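Local coordinates for protein SusD homolog (Bacteroides thetaiotaomicron VPI-5482, PDB 3IHV) that probably binds glycans at the cell surface for uptake across the outer membrane, at residues V132-N137 with R469-I474; K161-I166 with A207-Y212; G293-C298 with Y328-T333; E351-P356 with Q364-A369. All coordinates share one frame; numbering follows the deposited sequence.

From the N terminus, the chain first reaches 132-137 at the end of helix 107-135, but interaction 1 closes only when 469-474 arrives, after a loop of 331 residues that contains the other three contacts. Within it interactions 2, 3 and 4 follow in series, and none crosses another. Interaction 2 closes 40 residues, joining helix 159-176 to helix 195-210, and touches interaction 1 where Val132 packs on Tyr163 and Val162. Across the chain's centre from interaction 2, interaction 3 closes 29 residues, tying loop 293-298 to the end of strand 325-330, and interaction 4 closes seven, tying helix 346-354 to the lead-in of neighbouring strand 367-368. Interaction 1 thus joins the N-terminal helices to the C-terminal region.

Interaction 1 (V132-N137 with R469-I474); sequences VRRFGN and RRQDLI
Gln471 reaches across to two arginines of helix 107-135, Arg133 and Arg134, and carries nearly all of the contact. Its CG lies 3.9 Å above the guanidinium plane of Arg133, offset toward the rim, and at a similar height over one face of the Arg134 guanidinium. The chain bends at chi2 (-63°), which sets the amide between the two arginines, crossing Arg134 at about a right angle. Gln471 NE2 comes within 3.6 Å of Arg133 O, while Gln471 OE1 stands 3.7 Å from Arg134 NH1. Neither approach is a hydrogen bond. A water joins OE1 and NH1 instead, within hydrogen-bonding distance of Gln471 OE1 (2.9 Å) and accepting weakly from Arg134 NH1 at 3.1 Å. Further out, Glu130, one turn back on the same helix, salt-bridges NE of both Arg133 and Arg134 through its OE1, and Asn46 takes Arg134 NH2. The arginine chains run extended from CG to NE, and Glu130 and Asn46 hold their ends. Glutamine suits the place because its methylenes can cover guanidinium faces while its amide stays polar. The chemistry implies a buried junction in which Glu130 probably balances part of the positive charge of the pair, and the neutral Gln471 adds none of its own.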
# COMPACT_ATOMS: atom_id res chain seq x y z
N VAL A 132 7.45 6.21 10.43
CA VAL A 132 6.89 7.37 11.06
C VAL A 132 5.34 7.40 11.02
O VAL A 132 4.71 7.80 12.01
CB VAL A 132 7.48 8.70 10.51
CG1 VAL A 132 6.89 9.08 9.11
CG2 VAL A 132 7.27 9.83 11.51
N ARG A 133 4.73 6.98 9.92
CA ARG A 133 3.29 7.07 9.85
C ARG A 133 2.63 5.97 10.69
O ARG A 133 1.54 6.19 11.23
CB ARG A 133 2.75 7.07 8.40
CG ARG A 133 2.80 5.73 7.68
CD ARG A 133 2.48 5.96 6.22
NE ARG A 133 2.44 4.73 5.46
CZ ARG A 133 1.70 4.54 4.38
NH1 ARG A 133 0.87 5.47 3.96
NH2 ARG A 133 1.76 3.39 3.75
N ARG A 134 3.25 4.80 10.79
CA ARG A 134 2.65 3.69 11.52
C ARG A 134 2.96 3.66 13.01
O ARG A 134 2.13 3.20 13.81
CB ARG A 134 3.02 2.34 10.86
CG ARG A 134 2.50 2.25 9.43
CD ARG A 134 2.83 0.93 8.75
NE ARG A 134 2.19 0.86 7.46
CZ ARG A 134 0.93 0.47 7.24
NH1 ARG A 134 0.11 0.08 8.22
NH2 ARG A 134 0.48 0.51 5.99
N PHE A 135 4.16 4.12 13.38
CA PHE A 135 4.65 4.09 14.74
C PHE A 135 4.77 5.44 15.40
O PHE A 135 4.97 5.50 16.61
CB PHE A 135 5.96 3.32 14.83
CG PHE A 135 5.85 1.85 14.48
CD1 PHE A 135 5.48 0.92 15.45
CD2 PHE A 135 6.12 1.39 13.21
CE1 PHE A 135 5.39 -0.46 15.17
CE2 PHE A 135 6.05 0.02 12.93
CZ PHE A 135 5.68 -0.89 13.90
N GLY A 136 4.78 6.51 14.61
CA GLY A 136 4.76 7.87 15.17
C GLY A 136 6.02 8.45 15.76
O GLY A 136 6.40 9.57 15.42
N ASN A 137 6.64 7.72 16.68
CA ASN A 137 7.78 8.17 17.46
C ASN A 137 8.90 7.14 17.33
O ASN A 137 8.96 6.17 18.08
CB ASN A 137 7.28 8.28 18.88
CG ASN A 137 6.19 9.30 18.99
OD1 ASN A 137 6.47 10.48 18.88
ND2 ASN A 137 4.92 8.86 19.11
N ARG A 469 -6.42 2.88 2.73
CA ARG A 469 -7.57 3.46 3.39
C ARG A 469 -7.36 3.81 4.86
O ARG A 469 -7.71 4.90 5.32
CB ARG A 469 -8.80 2.58 3.20
CG ARG A 469 -10.08 3.24 3.70
CD ARG A 469 -10.38 4.49 2.93
NE ARG A 469 -11.72 5.02 3.14
CZ ARG A 469 -12.18 6.07 2.47
NH1 ARG A 469 -11.40 6.70 1.59
NH2 ARG A 469 -13.41 6.52 2.69
N ARG A 470 -6.84 2.86 5.61
CA ARG A 470 -6.63 3.11 7.04
C ARG A 470 -5.67 4.26 7.29
O ARG A 470 -5.95 5.16 8.11
CB ARG A 470 -6.15 1.83 7.70
CG ARG A 470 -6.00 1.93 9.21
CD ARG A 470 -5.99 0.56 9.82
NE ARG A 470 -5.58 0.62 11.22
CZ ARG A 470 -5.81 -0.29 12.15
NH1 ARG A 470 -6.46 -1.40 11.87
NH2 ARG A 470 -5.35 -0.09 13.38
N GLN A 471 -4.53 4.28 6.58
CA GLN A 471 -3.62 5.42 6.80
C GLN A 471 -4.20 6.76 6.34
O GLN A 471 -3.88 7.79 6.92
CB GLN A 471 -2.25 5.17 6.18
CG GLN A 471 -1.51 4.02 6.78
CD GLN A 471 -1.20 4.21 8.24
OE1 GLN A 471 -1.45 3.32 9.06
NE2 GLN A 471 -0.74 5.41 8.59
N ASP A 472 -5.07 6.73 5.32
CA ASP A 472 -5.77 7.92 4.85
C ASP A 472 -6.71 8.40 5.96
O ASP A 472 -6.65 9.54 6.34
CB ASP A 472 -6.55 7.65 3.56
CG ASP A 472 -5.67 7.68 2.28
OD1 ASP A 472 -4.57 8.26 2.31
OD2 ASP A 472 -6.09 7.11 1.25
N LEU A 473 -7.55 7.48 6.48
CA LEU A 473 -8.46 7.85 7.58
C LEU A 473 -7.70 8.46 8.76
O LEU A 473 -8.11 9.48 9.35
CB LEU A 473 -9.30 6.63 8.02
CG LEU A 473 -10.31 6.07 7.01
CD1 LEU A 473 -10.97 4.77 7.55
CD2 LEU A 473 -11.38 7.10 6.62
N ILE A 474 -6.55 7.87 9.06
CA ILE A 474 -5.69 8.35 10.12
C ILE A 474 -5.15 9.75 9.82
O ILE A 474 -5.29 10.65 10.64
CB ILE A 474 -4.54 7.33 10.45
CG1 ILE A 474 -5.15 6.10 11.11
CG2 ILE A 474 -3.52 7.98 11.39
CD1 ILE A 474 -4.23 4.92 11.28
O HOH W 1 -2.89 0.93 8.16

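Interaction 2 (K161-I166 with A207-Y212); sequences KVYEYI and ATWAGY
Tyr163 lays its CB and ring against Trp209 and its OH against Thr208. CB sits almost squarely over the six-membered ring of the indole, 3.3 Å from its centroid and 8° off the normal, a close CH-pi contact whose nearest single atom is Trp209 CD2. Beyond CB the phenol ring stacks on the five-membered ring in offset fashion, with centroids 4.5 Å apart and planes inclined by 17°. Tyr163 CG lies against Trp209 CD2, CD1 against CE3, CE1 against CB, and CZ against the backbone N and CA of Trp209. Trp209 CB stands over the middle of the phenol ring, 4.0 Å from the Tyr163 centroid, so each residue offers its methylene to the other's ring face as the two slide past in opposite directions. At the tip, Tyr163 OH touches the methyl CG2 of Thr208 at 3.2 Å, a close polar-to-apolar contact. The Thr208 hydroxyl turns aside: OG1 stands beside its backbone N (chi1 -52°) and bonds to Lys204 O one turn back, leaving the methyl to meet the tyrosine.

The far end of the indole, CH2, approaches Glu164 N obliquely. Flat rings suit this place because they can lie face to face in the narrow space between the backbones, where the nearest CA atoms of the two segments, of Tyr163 and Trp209, are 7.2 Å apart. Lys219, at the start of helix 219-232, makes a cation-pi contact with the same indole. Phe129 of helix 107-135 also touches Tyr163 and Thr208, so the stack joins helices 159-176 and 195-210 within the N-terminal helical region, in a sequence family related to the TPR repeats.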
# COMPACT_ATOMS: atom_id res chain seq x y z
N LYS A 161 11.23 15.80 12.53
CA LYS A 161 12.61 15.55 12.15
C LYS A 161 12.71 14.31 11.29
O LYS A 161 13.54 14.28 10.42
CB LYS A 161 13.53 15.42 13.37
CG LYS A 161 13.64 16.68 14.21
CD LYS A 161 13.98 17.94 13.39
CE LYS A 161 15.34 17.90 12.71
NZ LYS A 161 15.53 19.13 11.81
N VAL A 162 11.90 13.28 11.54
CA VAL A 162 11.93 12.10 10.68
C VAL A 162 11.40 12.50 9.29
O VAL A 162 11.96 12.08 8.26
CB VAL A 162 11.14 10.95 11.29
CG1 VAL A 162 11.16 9.73 10.38
CG2 VAL A 162 11.73 10.60 12.69
N TYR A 163 10.34 13.33 9.24
CA TYR A 163 9.82 13.80 7.96
C TYR A 163 10.88 14.60 7.20
O TYR A 163 11.02 14.46 5.99
CB TYR A 163 8.50 14.59 8.08
CG TYR A 163 7.26 13.69 8.04
CD1 TYR A 163 6.88 13.08 6.84
CD2 TYR A 163 6.48 13.42 9.17
CE1 TYR A 163 5.81 12.26 6.76
CE2 TYR A 163 5.37 12.64 9.09
CZ TYR A 163 5.02 12.04 7.89
OH TYR A 163 3.96 11.19 7.75
N GLU A 164 11.60 15.46 7.88
CA GLU A 164 12.65 16.21 7.22
C GLU A 164 13.73 15.28 6.63
O GLU A 164 14.25 15.54 5.54
CB GLU A 164 13.20 17.20 8.23
CG GLU A 164 14.33 18.02 7.76
CD GLU A 164 14.70 19.08 8.78
OE1 GLU A 164 15.86 19.56 8.75
OE2 GLU A 164 13.82 19.39 9.64
N TYR A 165 14.06 14.21 7.34
CA TYR A 165 15.04 13.24 6.87
C TYR A 165 14.51 12.51 5.62
O TYR A 165 15.21 12.39 4.63
CB TYR A 165 15.33 12.27 8.00
CG TYR A 165 16.50 11.38 7.76
CD1 TYR A 165 17.79 11.80 8.07
CD2 TYR A 165 16.34 10.14 7.22
CE1 TYR A 165 18.88 10.97 7.83
CE2 TYR A 165 17.41 9.31 7.00
CZ TYR A 165 18.66 9.71 7.31
OH TYR A 165 19.70 8.85 7.09
N ILE A 166 13.24 12.08 5.66
CA ILE A 166 12.61 11.44 4.49
C ILE A 166 12.63 12.42 3.28
O ILE A 166 12.98 12.05 2.17
CB ILE A 166 11.15 11.08 4.79
CG1 ILE A 166 11.12 10.01 5.89
CG2 ILE A 166 10.39 10.64 3.51
CD1 ILE A 166 9.76 9.89 6.55
N ALA A 207 1.68 15.25 1.88
CA ALA A 207 0.24 15.25 2.23
C ALA A 207 0.02 14.69 3.65
O ALA A 207 -0.80 15.21 4.41
CB ALA A 207 -0.57 14.43 1.18
N THR A 208 0.75 13.64 4.00
CA THR A 208 0.58 12.97 5.30
C THR A 208 1.13 13.90 6.41
O THR A 208 0.50 14.07 7.46
CB THR A 208 1.23 11.58 5.32
OG1 THR A 208 0.76 10.78 4.20
CG2 THR A 208 0.96 10.86 6.67
N TRP A 209 2.28 14.51 6.16
CA TRP A 209 2.91 15.47 7.05
C TRP A 209 1.98 16.62 7.37
O TRP A 209 1.96 17.13 8.52
CB TRP A 209 4.19 15.97 6.38
CG TRP A 209 5.18 16.69 7.18
CD1 TRP A 209 5.06 17.28 8.42
CD2 TRP A 209 6.48 17.02 6.72
NE1 TRP A 209 6.25 17.88 8.78
CE2 TRP A 209 7.13 17.75 7.74
CE3 TRP A 209 7.18 16.74 5.54
CZ2 TRP A 209 8.44 18.21 7.61
CZ3 TRP A 209 8.49 17.20 5.42
CH2 TRP A 209 9.10 17.91 6.45
N ALA A 210 1.17 17.03 6.38
CA ALA A 210 0.17 18.07 6.54
C ALA A 210 -1.04 17.63 7.37
O ALA A 210 -1.74 18.46 7.93
CB ALA A 210 -0.33 18.56 5.17
N GLY A 211 -1.29 16.33 7.41
CA GLY A 211 -2.40 15.77 8.15
C GLY A 211 -2.01 15.35 9.55
O GLY A 211 -0.94 15.70 10.07
N TYR A 212 -2.88 14.58 10.15
CA TYR A 212 -2.66 14.09 11.49
C TYR A 212 -1.61 13.01 11.48
O TYR A 212 -1.58 12.22 10.54
CB TYR A 212 -3.96 13.55 12.06
CG TYR A 212 -4.92 14.64 12.38
CD1 TYR A 212 -5.83 15.11 11.44
CD2 TYR A 212 -4.89 15.26 13.63
CE1 TYR A 212 -6.71 16.12 11.74
CE2 TYR A 212 -5.76 16.29 13.93
CZ TYR A 212 -6.66 16.71 12.99
OH TYR A 212 -7.54 17.71 13.32

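Interaction 3 (G293-C298 with Y328-T333); sequences GVRGSC and YQYTDT
The guanidinium of Arg295 presents its edge to Thr331, whose carbonyl O lies near its plane, and a water sits in the same plane beside NH1. Arg295 NH2 donates to Thr331 O at 3.0 Å with an N-H...O angle of 153°, although seen from the acceptor the donor stands well above the carbonyl plane. The water accepts from Arg295 NH1 at 3.1 Å and gives a proton to Thr331 O at 2.9 Å, so one carbonyl is gripped both directly and through solvent. The Tyr330 ring, turned 49° from the guanidinium, has Tyr328 CD1 over one face, and Tyr330 CB lies 3.9 Å from Arg295 NH1.

A bend at chi3 (77°) swings the arginine end toward Thr331. Arginine suits the place because its several N-H groups serve different acceptors: NE bonds to Thr289 O, and NH1 also to Gln374 OE1. Asp332 spends its OD1 on Thr289 OG1.

Val294 and Arg295 have the geometry of a classic beta bulge in the long loop between strands 259-263 and 302-304. Through Arg295 that loop is fastened to the carbonyl just past the end of strand 325-330, the middle strand of an antiparallel sheet, close to helix 373-376.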
# COMPACT_ATOMS: atom_id res chain seq x y z
N GLY A 293 -3.02 -31.12 -8.09
CA GLY A 293 -2.29 -31.05 -9.36
C GLY A 293 -2.65 -29.89 -10.28
O GLY A 293 -1.99 -29.69 -11.30
N VAL A 294 -3.63 -29.07 -9.92
CA VAL A 294 -4.05 -27.97 -10.79
C VAL A 294 -3.95 -26.58 -10.18
O VAL A 294 -3.46 -25.64 -10.80
CB VAL A 294 -5.54 -28.16 -11.16
CG1 VAL A 294 -6.01 -27.00 -12.09
CG2 VAL A 294 -5.75 -29.53 -11.80
N ARG A 295 -4.39 -26.46 -8.93
CA ARG A 295 -4.54 -25.14 -8.34
C ARG A 295 -4.35 -25.19 -6.86
O ARG A 295 -4.78 -26.14 -6.22
CB ARG A 295 -5.97 -24.70 -8.62
CG ARG A 295 -6.33 -23.32 -8.27
CD ARG A 295 -7.72 -22.99 -8.82
NE ARG A 295 -8.83 -23.55 -8.03
CZ ARG A 295 -10.11 -23.46 -8.39
NH1 ARG A 295 -10.46 -22.89 -9.54
NH2 ARG A 295 -11.07 -23.97 -7.63
N GLY A 296 -3.71 -24.15 -6.33
CA GLY A 296 -3.61 -24.03 -4.90
C GLY A 296 -4.84 -23.28 -4.43
O GLY A 296 -5.48 -22.60 -5.22
N SER A 297 -5.20 -23.43 -3.17
CA SER A 297 -6.33 -22.66 -2.62
C SER A 297 -5.93 -21.21 -2.32
O SER A 297 -4.74 -20.89 -2.30
CB SER A 297 -6.86 -23.36 -1.36
OG SER A 297 -5.84 -23.47 -0.40
N CYS A 298 -6.93 -20.34 -2.16
CA CYS A 298 -6.71 -18.95 -1.72
C CYS A 298 -7.61 -18.74 -0.52
O CYS A 298 -8.81 -18.90 -0.65
CB CYS A 298 -7.05 -17.92 -2.79
SG CYS A 298 -6.05 -18.09 -4.29
N TYR A 328 -18.23 -13.42 -5.69
CA TYR A 328 -18.17 -14.81 -6.11
C TYR A 328 -16.95 -15.46 -5.53
O TYR A 328 -16.04 -14.77 -5.08
CB TYR A 328 -18.04 -14.86 -7.65
CG TYR A 328 -16.83 -14.12 -8.19
CD1 TYR A 328 -15.57 -14.74 -8.28
CD2 TYR A 328 -16.92 -12.79 -8.59
CE1 TYR A 328 -14.47 -14.08 -8.78
CE2 TYR A 328 -15.81 -12.10 -9.07
CZ TYR A 328 -14.58 -12.76 -9.18
OH TYR A 328 -13.46 -12.09 -9.64
N GLN A 329 -16.91 -16.78 -5.62
CA GLN A 329 -15.76 -17.58 -5.22
C GLN A 329 -15.64 -18.69 -6.28
O GLN A 329 -16.53 -18.89 -7.09
CB GLN A 329 -16.01 -18.24 -3.85
CG GLN A 329 -17.21 -19.18 -3.76
CD GLN A 329 -17.25 -19.84 -2.39
OE1 GLN A 329 -16.19 -20.17 -1.84
NE2 GLN A 329 -18.43 -19.97 -1.80
N TYR A 330 -14.55 -19.43 -6.24
CA TYR A 330 -14.34 -20.53 -7.15
C TYR A 330 -14.38 -21.82 -6.33
O TYR A 330 -13.59 -21.99 -5.39
CB TYR A 330 -12.98 -20.41 -7.81
CG TYR A 330 -12.86 -19.21 -8.69
CD1 TYR A 330 -13.55 -19.14 -9.90
CD2 TYR A 330 -12.07 -18.13 -8.33
CE1 TYR A 330 -13.44 -17.99 -10.73
CE2 TYR A 330 -11.95 -17.02 -9.15
CZ TYR A 330 -12.65 -16.95 -10.34
OH TYR A 330 -12.51 -15.82 -11.15
N THR A 331 -15.29 -22.71 -6.71
CA THR A 331 -15.43 -24.03 -6.11
C THR A 331 -14.60 -24.99 -7.00
O THR A 331 -13.99 -24.56 -7.99
CB THR A 331 -16.93 -24.48 -6.10
OG1 THR A 331 -17.35 -24.77 -7.43
CG2 THR A 331 -17.80 -23.38 -5.52
N ASP A 332 -14.57 -26.27 -6.67
CA ASP A 332 -13.83 -27.20 -7.52
C ASP A 332 -14.31 -27.16 -8.99
O ASP A 332 -13.51 -27.34 -9.89
CB ASP A 332 -13.92 -28.63 -7.00
CG ASP A 332 -13.14 -28.84 -5.70
OD1 ASP A 332 -12.63 -27.87 -5.13
OD2 ASP A 332 -13.04 -30.01 -5.26
N THR A 333 -15.60 -26.91 -9.23
CA THR A 333 -16.14 -26.94 -10.59
C THR A 333 -16.56 -25.61 -11.22
O THR A 333 -16.69 -25.54 -12.46
CB THR A 333 -17.36 -27.84 -10.62
OG1 THR A 333 -18.27 -27.41 -9.61
CG2 THR A 333 -16.97 -29.28 -10.37
O HOH W 2 -13.40 -23.07 -10.36

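Interaction 4 (E351-P356 with Q364-A369); sequences EKDADP and QNYTPA
Asp353 and Tyr366 meet through a single short bond, and almost everything tight in this contact is concentrated there. The phenol OH donates to Asp353 OD1 at 2.5 Å, approaching on the syn side of the carboxylate and 33° out of its plane. The other oxygen, Asp353 OD2, is 3.3 Å from Tyr366 OH at a poor angle and does not share the proton; it is engaged by a salt bridge from Arg313 and a hydrogen bond from Asn327. The carboxylate is therefore held through both oxygens, which fixes its rotation and probably favours its charged form. Asp353 gets there with CG anti to the backbone N (chi1 -164°), and the tyrosine comes from the opposite direction, its ring plane 30° from the carboxylate and OD1 at the ring edge. A long phenol suits the place, since the CA atoms of the two residues are 10.9 Å apart. Ile325 and Asn327 of strand 325-330 and Val309 of helix 306-313 touch the tyrosine side chain.

The rest is loose. The two segments bury only 80 Å² between them; Ala354 points its CB away from 364-369, and it and Glu351 lie on the exposed side of the helix. Lys363 NZ hydrogen-bonds the carbonyl oxygens of Lys352 and Asp353, tethering the last turn as well. The arrangement is a buried tyrosine-carboxylate bond that ties the C-terminal end of helix 346-354 to the residue just before strand 367-368, an outer strand of the small antiparallel sheet in the SusD-family region.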
# COMPACT_ATOMS: atom_id res chain seq x y z
N GLU A 351 -30.79 -12.80 -8.15
CA GLU A 351 -31.83 -11.95 -7.55
C GLU A 351 -31.49 -11.61 -6.09
O GLU A 351 -31.61 -10.46 -5.65
CB GLU A 351 -33.19 -12.66 -7.61
CG GLU A 351 -34.36 -11.78 -7.15
CD GLU A 351 -35.68 -12.53 -7.07
OE1 GLU A 351 -35.68 -13.74 -6.71
OE2 GLU A 351 -36.74 -11.90 -7.32
N LYS A 352 -31.06 -12.62 -5.35
CA LYS A 352 -30.63 -12.37 -3.97
C LYS A 352 -29.45 -11.42 -3.95
O LYS A 352 -29.39 -10.51 -3.11
CB LYS A 352 -30.21 -13.67 -3.29
CG LYS A 352 -31.35 -14.59 -2.89
CD LYS A 352 -30.79 -15.82 -2.19
CE LYS A 352 -31.84 -16.82 -1.86
NZ LYS A 352 -31.20 -18.01 -1.22
N ASP A 353 -28.50 -11.61 -4.87
CA ASP A 353 -27.30 -10.77 -4.80
C ASP A 353 -27.62 -9.28 -5.00
O ASP A 353 -27.02 -8.42 -4.37
CB ASP A 353 -26.23 -11.22 -5.79
CG ASP A 353 -24.88 -10.63 -5.46
OD1 ASP A 353 -24.28 -11.09 -4.44
OD2 ASP A 353 -24.46 -9.66 -6.17
N ALA A 354 -28.58 -8.98 -5.87
CA ALA A 354 -28.91 -7.59 -6.18
C ALA A 354 -29.72 -6.85 -5.12
O ALA A 354 -29.63 -5.65 -5.00
CB ALA A 354 -29.68 -7.57 -7.53
N ASP A 355 -30.50 -7.58 -4.34
CA ASP A 355 -31.41 -7.01 -3.34
C ASP A 355 -30.70 -6.85 -2.01
O ASP A 355 -30.31 -7.82 -1.41
CB ASP A 355 -32.61 -7.93 -3.21
CG ASP A 355 -33.71 -7.37 -2.31
OD1 ASP A 355 -33.42 -6.52 -1.46
OD2 ASP A 355 -34.87 -7.78 -2.49
N PRO A 356 -30.57 -5.60 -1.51
CA PRO A 356 -29.82 -5.41 -0.28
C PRO A 356 -30.38 -6.08 0.96
O PRO A 356 -29.62 -6.27 1.90
CB PRO A 356 -29.82 -3.88 -0.09
CG PRO A 356 -30.86 -3.37 -0.96
CD PRO A 356 -31.03 -4.33 -2.09
N GLN A 364 -21.35 -10.77 3.47
CA GLN A 364 -20.21 -10.35 4.26
C GLN A 364 -18.91 -11.03 3.84
O GLN A 364 -17.81 -10.61 4.28
CB GLN A 364 -20.49 -10.59 5.75
CG GLN A 364 -21.72 -9.84 6.26
CD GLN A 364 -22.08 -10.22 7.70
OE1 GLN A 364 -22.07 -9.37 8.59
NE2 GLN A 364 -22.39 -11.51 7.92
N ASN A 365 -19.01 -12.06 3.00
CA ASN A 365 -17.86 -12.82 2.56
C ASN A 365 -17.27 -12.34 1.23
O ASN A 365 -16.27 -12.92 0.80
CB ASN A 365 -18.18 -14.31 2.51
CG ASN A 365 -18.26 -14.93 3.88
OD1 ASN A 365 -17.50 -14.57 4.77
ND2 ASN A 365 -19.13 -15.93 4.03
N TYR A 366 -17.86 -11.33 0.58
CA TYR A 366 -17.28 -10.74 -0.63
C TYR A 366 -15.82 -10.39 -0.33
O TYR A 366 -15.47 -10.03 0.81
CB TYR A 366 -17.95 -9.41 -1.02
CG TYR A 366 -19.33 -9.41 -1.63
CD1 TYR A 366 -20.17 -10.54 -1.62
CD2 TYR A 366 -19.84 -8.22 -2.16
CE1 TYR A 366 -21.44 -10.48 -2.17
CE2 TYR A 366 -21.07 -8.15 -2.68
CZ TYR A 366 -21.89 -9.27 -2.67
OH TYR A 366 -23.14 -9.20 -3.21
N THR A 367 -14.99 -10.45 -1.37
CA THR A 367 -13.55 -10.19 -1.26
C THR A 367 -13.13 -9.16 -2.30
O THR A 367 -13.93 -8.76 -3.16
CB THR A 367 -12.74 -11.48 -1.54
OG1 THR A 367 -12.98 -11.92 -2.90
CG2 THR A 367 -13.14 -12.59 -0.56
N PRO A 368 -11.88 -8.71 -2.23
CA PRO A 368 -11.41 -7.95 -3.38
C PRO A 368 -11.37 -8.88 -4.60
O PRO A 368 -11.27 -10.11 -4.45
CB PRO A 368 -9.97 -7.55 -2.97
CG PRO A 368 -9.89 -7.79 -1.47
CD PRO A 368 -10.88 -8.82 -1.16
N ALA A 369 -11.45 -8.30 -5.81
CA ALA A 369 -11.33 -9.06 -7.06
C ALA A 369 -10.08 -8.64 -7.84
O ALA A 369 -9.78 -9.19 -8.88
CB ALA A 369 -12.56 -8.87 -7.92